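Local coordinates for protein putative polyphosphate kinase 2 (PDB 3CZP) that transfers phosphate from inorganic polyphosphate to AMP, making ADP in a magnesium-dependent reaction, and acts less efficiently on GMP, at residues Asp274-Gln279 with Phe477-Val482; Gln284-Gly289 with Ala489-Tyr494; Ser366-Val371 with Ala465-Val470; Lys415-Glu420 with Glu471-Arg476. All coordinates share one frame; numbering follows the deposited sequence.

Contact 1. Residues Asp274-Gln279 with Phe477-Val482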
loop_
_atom_site.group_PDB
_atom_site.type_symbol
_atom_site.label_atom_id
_atom_site.label_comp_id
_atom_site.label_asym_id
_atom_site.label_seq_id
_atom_site.Cartn_x
_atom_site.Cartn_y
_atom_site.Cartn_z
ATOM N N ASP A 274 -22.126 36.278 17.241
ATOM C CA ASP A 274 -23.449 35.865 16.766
ATOM C C ASP A 274 -23.495 35.586 15.226
ATOM O O ASP A 274 -24.089 34.540 14.736
ATOM C CB ASP A 274 -24.498 36.861 17.218
ATOM C CG ASP A 274 -24.774 36.739 18.733
ATOM O OD1 ASP A 274 -25.614 35.871 19.150
ATOM O OD2 ASP A 274 -24.151 37.509 19.513
ATOM N N ALA A 275 -22.851 36.473 14.448
ATOM C CA ALA A 275 -22.788 36.297 13.004
ATOM C C ALA A 275 -22.030 34.985 12.687
ATOM O O ALA A 275 -22.410 34.273 11.799
ATOM C CB ALA A 275 -22.119 37.489 12.323
ATOM N N TYR A 276 -21.001 34.669 13.472
ATOM C CA TYR A 276 -20.258 33.427 13.332
ATOM C C TYR A 276 -21.117 32.215 13.589
ATOM O O TYR A 276 -21.081 31.294 12.827
ATOM C CB TYR A 276 -19.055 33.419 14.278
ATOM C CG TYR A 276 -18.364 32.081 14.428
ATOM C CD1 TYR A 276 -17.562 31.547 13.400
ATOM C CD2 TYR A 276 -18.486 31.356 15.597
ATOM C CE1 TYR A 276 -16.918 30.316 13.560
ATOM C CE2 TYR A 276 -17.865 30.144 15.748
ATOM C CZ TYR A 276 -17.087 29.625 14.723
ATOM O OH TYR A 276 -16.463 28.431 14.935
ATOM N N LYS A 277 -21.916 32.199 14.645
ATOM C CA LYS A 277 -22.564 30.932 14.996
ATOM C C LYS A 277 -23.655 30.571 13.992
ATOM O O LYS A 277 -23.836 29.395 13.686
ATOM C CB LYS A 277 -23.044 30.934 16.449
ATOM C CG LYS A 277 -21.912 31.340 17.390
ATOM C CD LYS A 277 -21.904 30.650 18.749
ATOM C CE LYS A 277 -20.949 31.411 19.744
ATOM N NZ LYS A 277 -19.574 31.706 19.134
ATOM N N GLU A 278 -24.340 31.590 13.465
ATOM C CA GLU A 278 -25.399 31.415 12.475
ATOM C C GLU A 278 -24.790 30.968 11.159
ATOM O O GLU A 278 -25.215 29.976 10.573
ATOM C CB GLU A 278 -26.185 32.726 12.257
ATOM C CG GLU A 278 -26.939 33.250 13.509
ATOM C CD GLU A 278 -27.907 34.427 13.219
ATOM O OE1 GLU A 278 -28.415 34.506 12.075
ATOM O OE2 GLU A 278 -28.181 35.253 14.132
ATOM N N GLN A 279 -23.772 31.712 10.723
ATOM C CA GLN A 279 -23.092 31.445 9.461
ATOM C C GLN A 279 -22.384 30.105 9.519
ATOM O O GLN A 279 -22.497 29.333 8.581
ATOM C CB GLN A 279 -22.096 32.562 9.113
ATOM C CG GLN A 279 -22.737 33.875 8.657
ATOM C CD GLN A 279 -21.702 34.933 8.301
ATOM O OE1 GLN A 279 -20.655 34.641 7.719
ATOM N NE2 GLN A 279 -21.990 36.172 8.667
ATOM N N PHE A 477 -13.869 34.243 11.199
ATOM C CA PHE A 477 -13.963 34.659 9.783
ATOM C C PHE A 477 -13.331 33.571 8.924
ATOM O O PHE A 477 -13.944 33.065 7.966
ATOM C CB PHE A 477 -13.251 36.029 9.603
ATOM C CG PHE A 477 -13.170 36.506 8.173
ATOM C CD1 PHE A 477 -14.148 37.352 7.654
ATOM C CD2 PHE A 477 -12.127 36.109 7.344
ATOM C CE1 PHE A 477 -14.091 37.804 6.352
ATOM C CE2 PHE A 477 -12.066 36.546 6.005
ATOM C CZ PHE A 477 -13.061 37.394 5.512
ATOM N N ALA A 478 -12.113 33.185 9.309
ATOM C CA ALA A 478 -11.359 32.106 8.649
ATOM C C ALA A 478 -12.177 30.807 8.520
ATOM O O ALA A 478 -12.297 30.225 7.420
ATOM C CB ALA A 478 -10.030 31.845 9.393
ATOM N N ARG A 479 -12.758 30.344 9.628
ATOM C CA ARG A 479 -13.540 29.104 9.580
ATOM C C ARG A 479 -14.704 29.124 8.585
ATOM O O ARG A 479 -14.906 28.167 7.816
ATOM C CB ARG A 479 -14.035 28.699 10.959
ATOM C CG ARG A 479 -12.931 28.238 11.931
ATOM C CD ARG A 479 -13.442 28.360 13.351
ATOM N NE ARG A 479 -12.393 28.032 14.318
ATOM C CZ ARG A 479 -12.531 28.185 15.641
ATOM N NH1 ARG A 479 -13.677 28.619 16.148
ATOM N NH2 ARG A 479 -11.534 27.878 16.468
ATOM N N VAL A 480 -15.477 30.199 8.607
ATOM C CA VAL A 480 -16.655 30.314 7.747
ATOM C C VAL A 480 -16.241 30.423 6.291
ATOM O O VAL A 480 -16.828 29.808 5.431
ATOM C CB VAL A 480 -17.557 31.516 8.190
ATOM C CG1 VAL A 480 -18.699 31.694 7.223
ATOM C CG2 VAL A 480 -18.037 31.272 9.652
ATOM N N LYS A 481 -15.199 31.186 6.015
ATOM C CA LYS A 481 -14.666 31.310 4.659
ATOM C C LYS A 481 -14.199 29.945 4.067
ATOM O O LYS A 481 -14.483 29.621 2.909
ATOM C CB LYS A 481 -13.541 32.343 4.653
ATOM C CG LYS A 481 -12.869 32.512 3.334
ATOM C CD LYS A 481 -12.004 33.738 3.274
ATOM C CE LYS A 481 -11.537 34.031 1.820
ATOM N NZ LYS A 481 -11.106 35.447 1.626
ATOM N N VAL A 482 -13.563 29.123 4.894
ATOM C CA VAL A 482 -13.114 27.792 4.476
ATOM C C VAL A 482 -14.323 26.950 4.078
ATOM O O VAL A 482 -14.372 26.369 2.982
ATOM C CB VAL A 482 -12.278 27.082 5.617
ATOM C CG1 VAL A 482 -12.189 25.605 5.363
ATOM C CG2 VAL A 482 -10.850 27.697 5.740
#
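Tyr276 meets Arg479 and Val480 where two long helices, 273-292 and 475-496, run side by side on the second PPK2 domain. That domain has a P-loop NTPase-type fold, a five-stranded parallel sheet in the order 2-3-1-4-5 with helices packed around it. The short helical segments lie 10.1 Å apart at closest approach with their directions 24° apart, a nearly parallel pair. From CB, Tyr276 turns its ring across the gap because CG stands anti to the backbone N (chi1 168°). CD1 is the first atom to touch, packing on Val480 CG2 at 3.8 Å and also against Arg476 further back on the same helix. CE1 then faces the aliphatic part of the arginine, 4.0 Å from Arg479 CD. At the tip, OH accepts a hydrogen bond from Arg479 NH1 at 3.0 Å, bent to 148° at the hydrogen. The phenol oxygen sits at the guanidinium edge, tilted slightly from its plane. Arg479 reaches this oxygen with an extended chain from CG to NE. Its NH2 lies close to NH2 of Arg319, a pair of like charges. The other branch of Val480 completes the interface, since CG1 packs on the Gln279 side chain. The amide oxygen of Gln279 takes its hydrogen bond elsewhere, from Arg484 NH1 one turn on, and towards the valine it makes a van der Waals contact, with Gln279 OE1 3.6 Å from Val480 CG1.

Contact 2. Residues Gln284-Gly289 with Ala489-Tyr494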
loop_
_atom_site.group_PDB
_atom_site.type_symbol
_atom_site.label_atom_id
_atom_site.label_comp_id
_atom_site.label_asym_id
_atom_site.label_seq_id
_atom_site.Cartn_x
_atom_site.Cartn_y
_atom_site.Cartn_z
ATOM N N GLN A 284 -22.115 24.594 7.540
ATOM C CA GLN A 284 -22.022 23.186 7.910
ATOM C C GLN A 284 -23.218 22.371 7.358
ATOM O O GLN A 284 -23.005 21.300 6.756
ATOM C CB GLN A 284 -21.874 23.052 9.418
ATOM C CG GLN A 284 -20.510 23.550 9.928
ATOM C CD GLN A 284 -20.398 23.507 11.432
ATOM O OE1 GLN A 284 -21.391 23.693 12.143
ATOM N NE2 GLN A 284 -19.179 23.242 11.937
ATOM N N ALA A 285 -24.442 22.892 7.494
ATOM C CA ALA A 285 -25.655 22.260 6.905
ATOM C C ALA A 285 -25.584 22.176 5.379
ATOM O O ALA A 285 -26.031 21.179 4.754
ATOM C CB ALA A 285 -26.926 23.036 7.344
ATOM N N ARG A 286 -25.037 23.235 4.770
ATOM C CA ARG A 286 -24.939 23.332 3.309
ATOM C C ARG A 286 -23.954 22.273 2.844
ATOM O O ARG A 286 -24.245 21.532 1.917
ATOM C CB ARG A 286 -24.465 24.734 2.903
ATOM C CG ARG A 286 -24.495 25.021 1.414
ATOM C CD ARG A 286 -24.053 26.431 1.176
ATOM N NE ARG A 286 -23.624 26.680 -0.198
ATOM C CZ ARG A 286 -22.754 27.626 -0.541
ATOM N NH1 ARG A 286 -22.178 28.391 0.381
ATOM N NH2 ARG A 286 -22.422 27.796 -1.807
ATOM N N LEU A 287 -22.816 22.166 3.529
ATOM C CA LEU A 287 -21.821 21.124 3.196
ATOM C C LEU A 287 -22.406 19.731 3.370
ATOM O O LEU A 287 -22.255 18.918 2.488
ATOM C CB LEU A 287 -20.529 21.234 4.018
ATOM C CG LEU A 287 -19.489 20.103 3.753
ATOM C CD1 LEU A 287 -19.021 20.147 2.310
ATOM C CD2 LEU A 287 -18.321 20.196 4.665
ATOM N N ALA A 288 -23.083 19.458 4.482
ATOM C CA ALA A 288 -23.655 18.140 4.697
ATOM C C ALA A 288 -24.612 17.794 3.540
ATOM O O ALA A 288 -24.659 16.657 3.050
ATOM C CB ALA A 288 -24.386 18.116 6.012
ATOM N N GLY A 289 -25.377 18.778 3.087
ATOM C CA GLY A 289 -26.387 18.502 2.070
ATOM C C GLY A 289 -25.758 18.281 0.718
ATOM O O GLY A 289 -26.215 17.452 -0.060
ATOM N N ALA A 489 -17.352 25.596 -4.262
ATOM C CA ALA A 489 -16.649 24.721 -5.219
ATOM C C ALA A 489 -17.464 23.473 -5.629
ATOM O O ALA A 489 -17.502 23.107 -6.795
ATOM C CB ALA A 489 -15.239 24.330 -4.704
ATOM N N ILE A 490 -18.117 22.826 -4.675
ATOM C CA ILE A 490 -19.024 21.684 -4.972
ATOM C C ILE A 490 -20.234 22.137 -5.804
ATOM O O ILE A 490 -20.551 21.530 -6.813
ATOM C CB ILE A 490 -19.533 20.987 -3.690
ATOM C CG1 ILE A 490 -18.373 20.412 -2.852
ATOM C CG2 ILE A 490 -20.504 19.872 -4.042
ATOM C CD1 ILE A 490 -18.776 19.952 -1.408
ATOM N N GLU A 491 -20.926 23.203 -5.399
ATOM C CA GLU A 491 -22.026 23.704 -6.219
ATOM C C GLU A 491 -21.595 24.008 -7.667
ATOM O O GLU A 491 -22.326 23.706 -8.611
ATOM C CB GLU A 491 -22.652 24.941 -5.563
ATOM C CG GLU A 491 -23.346 24.616 -4.210
ATOM C CD GLU A 491 -24.134 25.795 -3.648
ATOM O OE1 GLU A 491 -24.199 26.846 -4.344
ATOM O OE2 GLU A 491 -24.683 25.657 -2.522
ATOM N N ALA A 492 -20.415 24.621 -7.817
ATOM C CA ALA A 492 -19.886 24.975 -9.111
ATOM C C ALA A 492 -19.706 23.773 -10.021
ATOM O O ALA A 492 -20.067 23.828 -11.225
ATOM C CB ALA A 492 -18.559 25.707 -8.969
ATOM N N ALA A 493 -19.084 22.734 -9.458
ATOM C CA ALA A 493 -18.920 21.439 -10.072
ATOM C C ALA A 493 -20.255 20.880 -10.554
ATOM O O ALA A 493 -20.364 20.420 -11.690
ATOM C CB ALA A 493 -18.300 20.473 -9.079
ATOM N N TYR A 494 -21.279 20.904 -9.701
ATOM C CA TYR A 494 -22.598 20.401 -10.140
ATOM C C TYR A 494 -23.182 21.187 -11.323
ATOM O O TYR A 494 -23.887 20.636 -12.178
ATOM C CB TYR A 494 -23.606 20.428 -8.992
ATOM C CG TYR A 494 -23.285 19.523 -7.842
ATOM C CD1 TYR A 494 -22.306 18.517 -7.946
ATOM C CD2 TYR A 494 -23.963 19.651 -6.642
ATOM C CE1 TYR A 494 -22.019 17.696 -6.884
ATOM C CE2 TYR A 494 -23.676 18.832 -5.581
ATOM C CZ TYR A 494 -22.689 17.858 -5.693
ATOM O OH TYR A 494 -22.386 17.043 -4.606
#
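The guanidinium of Arg286 turns its edge to OE2 of Glu491, whose carboxylate plane is inclined to it by 64°, in a salt bridge between helices 273-292 and 475-496 of the P-loop NTPase-type domain. Arg286 NE donates to Glu491 OE2 at 2.8 Å with an angle of 159° at the hydrogen. The oxygen lies close to the guanidinium plane, whereas NE approaches OE2 from well above the plane of the carboxylate, 55° out of it. The second flat group, the ring of Tyr494, has Ile490 O over one face, offset toward the rim and 3.5 Å above the plane, while its OH bonds Leu290 O on the facing helix.

All three nitrogens of Arg286 have acidic partners: besides NE with Glu491, NH2 pairs with Asp488 and NH1 with Glu283. Three carboxylates around one guanidinium probably hold its rotation, and the arginine would in turn favour the ionised form of the three acids. Its extended chain, with CG anti to the backbone N, carries the charge across to the neighbouring helix, and Glu491 reaches back with a chain extended beyond CG.

Beside the salt bridge the interface is apolar. Leu287 and Ile490, both buried, approach at about a right angle, and Ile490 also packs on Ile405 of strand 404-412, joining helix 475-496 to the sheet. Across the helices the two residues meet methyl to methyl, Leu287 CD1 lying 3.7 Å from Ile490 CD1.

Contact 3. Residues Ser366-Val371 with Ala465-Val470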
loop_
_atom_site.group_PDB
_atom_site.type_symbol
_atom_site.label_atom_id
_atom_site.label_comp_id
_atom_site.label_asym_id
_atom_site.label_seq_id
_atom_site.Cartn_x
_atom_site.Cartn_y
_atom_site.Cartn_z
ATOM N N SER A 366 0.698 19.396 2.421
ATOM C CA SER A 366 0.390 18.765 1.163
ATOM C C SER A 366 1.623 18.702 0.317
ATOM O O SER A 366 2.721 18.925 0.803
ATOM C CB SER A 366 -0.717 19.584 0.434
ATOM O OG SER A 366 -0.123 20.744 -0.174
ATOM N N TRP A 367 1.420 18.452 -0.983
ATOM C CA TRP A 367 2.508 18.456 -1.961
ATOM C C TRP A 367 3.158 19.808 -2.190
ATOM O O TRP A 367 4.196 19.884 -2.804
ATOM C CB TRP A 367 2.004 17.936 -3.307
ATOM C CG TRP A 367 0.654 18.444 -3.741
ATOM C CD1 TRP A 367 0.396 19.517 -4.570
ATOM C CD2 TRP A 367 -0.633 17.876 -3.413
ATOM N NE1 TRP A 367 -0.961 19.654 -4.755
ATOM C CE2 TRP A 367 -1.618 18.676 -4.056
ATOM C CE3 TRP A 367 -1.044 16.824 -2.587
ATOM C CZ2 TRP A 367 -2.950 18.438 -3.944
ATOM C CZ3 TRP A 367 -2.400 16.563 -2.475
ATOM C CH2 TRP A 367 -3.349 17.364 -3.154
ATOM N N TYR A 368 2.509 20.871 -1.743
ATOM C CA TYR A 368 3.082 22.220 -1.739
ATOM C C TYR A 368 4.295 22.414 -0.835
ATOM O O TYR A 368 5.053 23.399 -1.001
ATOM C CB TYR A 368 1.989 23.269 -1.505
ATOM C CG TYR A 368 1.091 23.379 -2.711
ATOM C CD1 TYR A 368 1.498 24.080 -3.824
ATOM C CD2 TYR A 368 -0.137 22.706 -2.773
ATOM C CE1 TYR A 368 0.701 24.172 -4.968
ATOM C CE2 TYR A 368 -0.948 22.798 -3.928
ATOM C CZ TYR A 368 -0.516 23.548 -5.018
ATOM O OH TYR A 368 -1.261 23.660 -6.178
ATOM N N GLY A 369 4.515 21.465 0.071
ATOM C CA GLY A 369 5.707 21.471 0.920
ATOM C C GLY A 369 7.001 21.647 0.138
ATOM O O GLY A 369 7.892 22.349 0.575
ATOM N N ARG A 370 7.086 21.010 -1.031
ATOM C CA ARG A 370 8.248 21.114 -1.903
ATOM C C ARG A 370 8.616 22.562 -2.253
ATOM O O ARG A 370 9.823 22.928 -2.246
ATOM C CB ARG A 370 8.092 20.287 -3.196
ATOM C CG ARG A 370 9.296 20.488 -4.106
ATOM C CD ARG A 370 9.672 19.291 -4.917
ATOM N NE ARG A 370 10.352 18.285 -4.091
ATOM C CZ ARG A 370 10.823 17.153 -4.590
ATOM N NH1 ARG A 370 10.682 16.874 -5.890
ATOM N NH2 ARG A 370 11.392 16.282 -3.783
ATOM N N VAL A 371 7.593 23.386 -2.540
ATOM C CA VAL A 371 7.809 24.797 -2.921
ATOM C C VAL A 371 7.638 25.772 -1.748
ATOM O O VAL A 371 7.711 26.982 -1.920
ATOM C CB VAL A 371 6.891 25.220 -4.072
ATOM C CG1 VAL A 371 7.126 24.283 -5.266
ATOM C CG2 VAL A 371 5.423 25.266 -3.590
ATOM N N ALA A 465 -7.699 24.796 -10.578
ATOM C CA ALA A 465 -7.520 24.773 -9.124
ATOM C C ALA A 465 -7.004 26.093 -8.592
ATOM O O ALA A 465 -5.798 26.236 -8.391
ATOM C CB ALA A 465 -6.542 23.640 -8.720
ATOM N N PRO A 466 -7.907 27.067 -8.326
ATOM C CA PRO A 466 -7.443 28.318 -7.730
ATOM C C PRO A 466 -7.007 28.201 -6.270
ATOM O O PRO A 466 -7.540 27.404 -5.496
ATOM C CB PRO A 466 -8.644 29.266 -7.875
ATOM C CG PRO A 466 -9.823 28.416 -8.182
ATOM C CD PRO A 466 -9.360 27.054 -8.584
ATOM N N TRP A 467 -6.007 28.995 -5.897
ATOM C CA TRP A 467 -5.701 29.205 -4.493
ATOM C C TRP A 467 -6.678 30.186 -3.816
ATOM O O TRP A 467 -6.972 31.213 -4.373
ATOM C CB TRP A 467 -4.305 29.766 -4.358
ATOM C CG TRP A 467 -3.298 28.706 -4.294
ATOM C CD1 TRP A 467 -2.525 28.290 -5.298
ATOM C CD2 TRP A 467 -2.955 27.918 -3.145
ATOM N NE1 TRP A 467 -1.709 27.302 -4.882
ATOM C CE2 TRP A 467 -1.951 27.026 -3.562
ATOM C CE3 TRP A 467 -3.397 27.887 -1.808
ATOM C CZ2 TRP A 467 -1.368 26.086 -2.706
ATOM C CZ3 TRP A 467 -2.842 26.949 -0.950
ATOM C CH2 TRP A 467 -1.811 26.068 -1.387
ATOM N N THR A 468 -7.112 29.864 -2.590
ATOM C CA THR A 468 -7.923 30.758 -1.760
ATOM C C THR A 468 -7.084 31.199 -0.624
ATOM O O THR A 468 -6.637 30.384 0.150
ATOM C CB THR A 468 -9.164 30.045 -1.166
ATOM O OG1 THR A 468 -9.859 29.395 -2.225
ATOM C CG2 THR A 468 -10.130 31.050 -0.398
ATOM N N LEU A 469 -6.844 32.503 -0.565
ATOM C CA LEU A 469 -6.126 33.090 0.519
ATOM C C LEU A 469 -7.148 33.410 1.632
ATOM O O LEU A 469 -8.084 34.189 1.426
ATOM C CB LEU A 469 -5.344 34.348 0.034
ATOM C CG LEU A 469 -4.466 34.170 -1.220
ATOM C CD1 LEU A 469 -3.976 35.502 -1.787
ATOM C CD2 LEU A 469 -3.286 33.173 -1.010
ATOM N N VAL A 470 -6.962 32.794 2.799
ATOM C CA VAL A 470 -7.864 32.993 3.922
ATOM C C VAL A 470 -7.237 33.989 4.904
ATOM O O VAL A 470 -6.150 33.779 5.388
ATOM C CB VAL A 470 -8.203 31.646 4.602
ATOM C CG1 VAL A 470 -9.230 31.857 5.733
ATOM C CG2 VAL A 470 -8.715 30.619 3.561
#
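A T-shaped aromatic pair, Tyr368 with Trp467, joins the turn that follows strand 360-364 to the edge strand 467-471 of the parallel sheet in the second PPK2 domain. Trp467 presents the edge of its six-membered ring to the face of Tyr368: the centroids are 4.7 Å apart and the planes 71° from each other. The probing atom is Trp467 CZ2, which lies over the centre of the phenol ring, 3.3 Å above its plane, with Tyr368 CE2 at 3.5 Å.

The backbone beneath the tyrosine is held by an ST turn, in which Ser366 OG accepts from Tyr368 N at 3.1 Å while also bonding Glu306. With CG beside the backbone N (chi1 -70°), the ring is directed at the indole. Both polar ends have partners of their own. Tyr368 OH bonds Glu396 and Lys408, and Trp467 NE1 bonds Thr460. Met456 of helix 446-460 touches both side chains.

Since the hydroxyl and the indole N-H are each hydrogen-bonded outside the pair, the two buried rings meet through carbon and pi surface. The polar bonds probably limit sliding and rotation of the rings, so that the edge-on geometry is kept.

Contact 4. Residues Lys415-Glu420 with Glu471-Arg476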
loop_
_atom_site.group_PDB
_atom_site.type_symbol
_atom_site.label_atom_id
_atom_site.label_comp_id
_atom_site.label_asym_id
_atom_site.label_seq_id
_atom_site.Cartn_x
_atom_site.Cartn_y
_atom_site.Cartn_z
ATOM N N LYS A 415 2.651 38.705 11.673
ATOM C CA LYS A 415 3.720 38.270 12.601
ATOM C C LYS A 415 3.296 38.487 14.041
ATOM O O LYS A 415 3.636 37.710 14.935
ATOM C CB LYS A 415 5.016 39.083 12.383
ATOM C CG LYS A 415 5.650 39.026 11.003
ATOM C CD LYS A 415 6.919 39.907 10.968
ATOM C CE LYS A 415 7.302 40.395 9.571
ATOM N NZ LYS A 415 8.462 41.379 9.674
ATOM N N GLN A 416 2.571 39.586 14.225
ATOM C CA GLN A 416 2.088 40.055 15.507
ATOM C C GLN A 416 1.047 39.091 16.066
ATOM O O GLN A 416 1.100 38.740 17.237
ATOM C CB GLN A 416 1.490 41.482 15.368
ATOM C CG GLN A 416 2.515 42.679 15.093
ATOM C CD GLN A 416 2.878 42.861 13.596
ATOM O OE1 GLN A 416 2.508 42.051 12.750
ATOM N NE2 GLN A 416 3.587 43.924 13.285
ATOM N N THR A 417 0.114 38.663 15.223
ATOM C CA THR A 417 -0.901 37.640 15.595
ATOM C C THR A 417 -0.291 36.249 15.831
ATOM O O THR A 417 -0.670 35.527 16.766
ATOM C CB THR A 417 -2.005 37.550 14.521
ATOM O OG1 THR A 417 -2.767 38.760 14.553
ATOM C CG2 THR A 417 -2.926 36.351 14.740
ATOM N N GLN A 418 0.698 35.890 15.029
ATOM C CA GLN A 418 1.406 34.657 15.277
ATOM C C GLN A 418 1.918 34.627 16.692
ATOM O O GLN A 418 1.689 33.663 17.406
ATOM C CB GLN A 418 2.587 34.505 14.336
ATOM C CG GLN A 418 3.026 33.083 14.218
ATOM C CD GLN A 418 4.167 32.938 13.296
ATOM O OE1 GLN A 418 5.193 33.569 13.507
ATOM N NE2 GLN A 418 4.008 32.137 12.226
HETATM N N MSE A 419 2.612 35.685 17.104
HETATM C CA MSE A 419 3.225 35.708 18.406
HETATM C C MSE A 419 2.246 35.654 19.589
HETATM O O MSE A 419 2.576 35.061 20.630
HETATM C CB MSE A 419 4.050 36.966 18.543
HETATM C CG MSE A 419 4.719 37.135 19.865
HETATM SE SE MSE A 419 5.170 39.021 19.850
HETATM C CE MSE A 419 3.541 39.818 18.988
ATOM N N GLU A 420 1.098 36.323 19.442
ATOM C CA GLU A 420 -0.023 36.230 20.384
ATOM C C GLU A 420 -0.433 34.785 20.520
ATOM O O GLU A 420 -0.708 34.298 21.617
ATOM C CB GLU A 420 -1.240 36.986 19.855
ATOM C CG GLU A 420 -1.173 38.500 19.974
ATOM C CD GLU A 420 -2.353 39.180 19.245
ATOM O OE1 GLU A 420 -3.043 38.525 18.414
ATOM O OE2 GLU A 420 -2.594 40.349 19.500
ATOM N N GLU A 471 -7.901 35.103 5.127
ATOM C CA GLU A 471 -7.472 36.122 6.116
ATOM C C GLU A 471 -7.775 35.507 7.476
ATOM O O GLU A 471 -8.940 35.364 7.851
ATOM C CB GLU A 471 -8.258 37.424 5.941
ATOM C CG GLU A 471 -8.081 38.157 4.608
ATOM C CD GLU A 471 -8.924 37.582 3.461
ATOM O OE1 GLU A 471 -9.572 36.521 3.604
ATOM O OE2 GLU A 471 -8.902 38.206 2.399
ATOM N N ALA A 472 -6.740 35.079 8.187
ATOM C CA ALA A 472 -6.915 34.119 9.295
ATOM C C ALA A 472 -6.623 34.661 10.684
ATOM O O ALA A 472 -6.747 33.939 11.671
ATOM C CB ALA A 472 -6.077 32.857 9.007
ATOM N N ASN A 473 -6.326 35.957 10.793
ATOM C CA ASN A 473 -6.125 36.587 12.092
ATOM C C ASN A 473 -7.319 36.390 13.055
ATOM O O ASN A 473 -7.121 36.352 14.262
ATOM C CB ASN A 473 -5.885 38.107 11.954
ATOM C CG ASN A 473 -4.439 38.474 11.641
ATOM O OD1 ASN A 473 -3.623 37.611 11.384
ATOM N ND2 ASN A 473 -4.128 39.804 11.653
ATOM N N ASP A 474 -8.535 36.367 12.490
ATOM C CA ASP A 474 -9.780 36.105 13.205
ATOM C C ASP A 474 -10.224 34.714 12.830
ATOM O O ASP A 474 -10.615 34.460 11.683
ATOM C CB ASP A 474 -10.892 37.115 12.825
ATOM C CG ASP A 474 -12.193 36.861 13.590
ATOM O OD1 ASP A 474 -12.156 36.856 14.828
ATOM O OD2 ASP A 474 -13.253 36.630 12.975
ATOM N N LYS A 475 -10.120 33.798 13.780
ATOM C CA LYS A 475 -10.511 32.396 13.583
ATOM C C LYS A 475 -11.929 32.218 13.051
ATOM O O LYS A 475 -12.193 31.313 12.244
ATOM C CB LYS A 475 -10.337 31.587 14.885
ATOM C CG LYS A 475 -8.912 31.030 15.100
ATOM C CD LYS A 475 -8.504 31.038 16.628
ATOM C CE LYS A 475 -7.149 30.380 16.854
ATOM N NZ LYS A 475 -6.959 29.965 18.268
ATOM N N ARG A 476 -12.845 33.069 13.503
ATOM C CA ARG A 476 -14.248 32.912 13.177
ATOM C C ARG A 476 -14.478 33.165 11.693
ATOM O O ARG A 476 -15.171 32.392 11.011
ATOM C CB ARG A 476 -15.078 33.863 14.025
ATOM C CG ARG A 476 -15.033 33.577 15.504
ATOM C CD ARG A 476 -15.960 34.501 16.243
ATOM N NE ARG A 476 -16.211 34.004 17.586
ATOM C CZ ARG A 476 -15.861 34.605 18.713
ATOM N NH1 ARG A 476 -15.265 35.798 18.722
ATOM N NH2 ARG A 476 -16.158 34.027 19.869
#
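The backbones come nearest at Thr417 and Asn473, whose CA atoms are 6.4 Å apart, with the first turns of helix 415-427 facing the loop that links strand 467-471 to helix 475-496. This is a surface contact at one end of the sheet in the P-loop NTPase-type domain. It rests on a single pair of side chains. Thr417 OG1 stands over the flat amide of Asn473, 3.4 Å from Asn473 CG, with ND2 and OD1 at nearly the same distance. Neither polar approach is a hydrogen bond, because the angles are poor; OG1 has its hydrogen bond elsewhere, close by in the chain. Thr417 CG2 comes within 3.7 Å of Asn473 OD1.

The amide finds its partner in Asp414, whose OD2 accepts from Asn473 ND2 and whose OD1 accepts from Thr417 N. One carboxylate thus connects both residues. Next in the loop, Asp474 is the N-cap of the following helix, its OD2 taking Phe477 N, while Arg421 NH2 donates to Ala472 O.

Direct touching here is van der Waals in kind, although the atoms are polar; the polar links are made beside this pair, by Asp414 bridging both residues and by Arg421 of the same helix bonding the loop carbonyl of Ala472.

How the contacts relate
All four contacts belong to the second PPK2 domain. Contacts 1 and 2 hold the same two helices, 273-292 and 475-496, at places with centres about 16 Å apart. Both are partly buried and combine an apolar pair with one arginine bond, to a neutral phenol in contact 1 and to a carboxylate in contact 2. Contact 3 is the fully buried one, made of aromatic rings, and contact 4 lies at the surface with no direct hydrogen bond. Strand 467-471, the loop and helix 475-496 follow in sequence, carrying contacts 3, 4, 1 and 2 in turn. A salt bridge, Lys481 NZ to Glu471 OE1 at 2.7 Å, ties contact 1 to contact 4.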